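Long-range contact in potential RNA-dependent RNA polymerase (Human picobirnavirus, PDB 5I62), which catalyses template-directed RNA synthesis from ribonucleoside triphosphates and probably serves both transcription and replication of the viral double-stranded RNA genome: residues Glu214-Tyr218 with Ser324-Asp330. Sequence-based numbering, arbitrary orientation.
Sequences ELQVY and SGGTNAD
Gly326 CA sits directly over the face of the Tyr218 ring, 3.4 Å from its centroid and 10° off the normal, a CH-pi contact that the missing side chain makes possible. Ala329 CB, one helical turn further on, comes obliquely to Tyr218 CD1 at 3.4 Å. Beyond the ring, Tyr218 OH gives a short 2.5 Å hydrogen bond to Asp330 OD1, met from the syn side of the carboxylate, somewhat out of its plane; ring and carboxylate planes stand 61° apart. Lys301 bonds the same hydroxyl and pairs with Asp330 OD2.

One turn back on helix 208-228, Glu214 stretches out beyond CG and lays its carboxylate against the turn. Gly325 N reaches Glu214 OE1 at 2.9 Å, and Ser324 OG donates to Glu214 OE2 at 2.7 Å, both from above the carboxylate plane. Turned away from its own backbone N (chi1 171°), Ser324 OG also accepts from Gly326 N at 2.9 Å, closing an ST turn before helix 327-345.

Ser324-Asp330 carries the polymerase motif B signature, which in relatives handles nucleotide and template; the contact joins this loop to helix 208-228. Bonded through both oxygens, Glu214 is probably ionised, and its charge would polarise the Ser324 hydroxyl.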
loop_
_atom_site.group_PDB
_atom_site.type_symbol
_atom_site.label_atom_id
_atom_site.label_comp_id
_atom_site.label_asym_id
_atom_site.label_seq_id
_atom_site.Cartn_x
_atom_site.Cartn_y
_atom_site.Cartn_z
ATOM N N GLU A 214 15.373 -5.294 -8.722
ATOM C CA GLU A 214 15.060 -4.335 -7.660
ATOM C C GLU A 214 15.146 -4.992 -6.285
ATOM O O GLU A 214 15.781 -4.462 -5.365
ATOM C CB GLU A 214 13.666 -3.755 -7.869
ATOM C CG GLU A 214 13.504 -2.866 -9.074
ATOM C CD GLU A 214 12.044 -2.486 -9.255
ATOM O OE1 GLU A 214 11.165 -3.358 -9.026
ATOM O OE2 GLU A 214 11.777 -1.336 -9.626
ATOM N N LEU A 215 14.538 -6.171 -6.140
ATOM C CA LEU A 215 14.436 -6.794 -4.828
ATOM C C LEU A 215 15.763 -7.334 -4.323
ATOM O O LEU A 215 15.877 -7.628 -3.130
ATOM C CB LEU A 215 13.387 -7.902 -4.849
ATOM C CG LEU A 215 11.931 -7.441 -4.966
ATOM C CD1 LEU A 215 11.007 -8.643 -5.106
ATOM C CD2 LEU A 215 11.524 -6.619 -3.766
ATOM N N GLN A 216 16.771 -7.479 -5.192
ATOM C CA GLN A 216 18.103 -7.806 -4.696
ATOM C C GLN A 216 18.580 -6.782 -3.663
ATOM O O GLN A 216 19.431 -7.099 -2.825
ATOM C CB GLN A 216 19.103 -7.879 -5.845
ATOM C CG GLN A 216 18.955 -9.094 -6.752
ATOM C CD GLN A 216 20.032 -9.099 -7.805
ATOM O OE1 GLN A 216 19.857 -8.527 -8.883
ATOM N NE2 GLN A 216 21.180 -9.687 -7.478
ATOM N N VAL A 217 18.078 -5.547 -3.740
ATOM C CA VAL A 217 18.380 -4.518 -2.749
ATOM C C VAL A 217 17.230 -4.385 -1.758
ATOM O O VAL A 217 17.439 -4.379 -0.542
ATOM C CB VAL A 217 18.674 -3.163 -3.412
ATOM C CG1 VAL A 217 18.544 -2.036 -2.375
ATOM C CG2 VAL A 217 20.066 -3.158 -4.005
ATOM N N TYR A 218 16.002 -4.271 -2.257
ATOM C CA TYR A 218 14.915 -3.897 -1.360
ATOM C C TYR A 218 14.566 -5.015 -0.383
ATOM O O TYR A 218 14.146 -4.742 0.751
ATOM C CB TYR A 218 13.695 -3.459 -2.158
ATOM C CG TYR A 218 13.946 -2.176 -2.897
ATOM C CD1 TYR A 218 14.192 -0.996 -2.198
ATOM C CD2 TYR A 218 13.948 -2.129 -4.285
ATOM C CE1 TYR A 218 14.437 0.196 -2.858
ATOM C CE2 TYR A 218 14.181 -0.932 -4.960
ATOM C CZ TYR A 218 14.419 0.229 -4.238
ATOM O OH TYR A 218 14.649 1.424 -4.889
ATOM N N SER A 324 6.422 -1.165 -8.342
ATOM C CA SER A 324 7.846 -1.457 -8.202
ATOM C C SER A 324 8.140 -2.229 -6.923
ATOM O O SER A 324 7.427 -2.111 -5.927
ATOM C CB SER A 324 8.646 -0.152 -8.171
ATOM O OG SER A 324 9.995 -0.416 -7.822
ATOM N N GLY A 325 9.231 -3.007 -6.941
ATOM C CA GLY A 325 9.696 -3.632 -5.712
ATOM C C GLY A 325 10.181 -2.629 -4.675
ATOM O O GLY A 325 10.285 -2.965 -3.488
ATOM N N GLY A 326 10.481 -1.402 -5.096
ATOM C CA GLY A 326 10.861 -0.387 -4.140
ATOM C C GLY A 326 9.836 0.713 -3.969
ATOM O O GLY A 326 10.176 1.790 -3.463
ATOM N N THR A 327 8.582 0.465 -4.372
ATOM C CA THR A 327 7.551 1.494 -4.252
ATOM C C THR A 327 7.489 2.025 -2.833
ATOM O O THR A 327 7.552 3.239 -2.599
ATOM C CB THR A 327 6.171 0.949 -4.632
ATOM O OG1 THR A 327 6.147 0.560 -6.012
ATOM C CG2 THR A 327 5.094 2.025 -4.387
ATOM N N ASN A 328 7.371 1.119 -1.867
ATOM C CA ASN A 328 7.229 1.566 -0.495
ATOM C C ASN A 328 8.566 2.032 0.077
ATOM O O ASN A 328 8.613 3.012 0.829
ATOM C CB ASN A 328 6.621 0.447 0.343
ATOM C CG ASN A 328 6.151 0.930 1.680
ATOM O OD1 ASN A 328 6.888 0.870 2.664
ATOM N ND2 ASN A 328 4.924 1.457 1.723
ATOM N N ALA A 329 9.660 1.356 -0.279
ATOM C CA ALA A 329 10.954 1.666 0.326
ATOM C C ALA A 329 11.412 3.074 -0.042
ATOM O O ALA A 329 11.742 3.880 0.840
ATOM C CB ALA A 329 11.999 0.634 -0.094
ATOM N N ASP A 330 11.465 3.380 -1.347
ATOM C CA ASP A 330 11.940 4.692 -1.789
ATOM C C ASP A 330 11.120 5.805 -1.151
ATOM O O ASP A 330 11.662 6.814 -0.690
ATOM C CB ASP A 330 11.858 4.827 -3.316
ATOM C CG ASP A 330 12.966 4.081 -4.052
ATOM O OD1 ASP A 330 13.685 3.273 -3.438
ATOM O OD2 ASP A 330 13.117 4.327 -5.275
#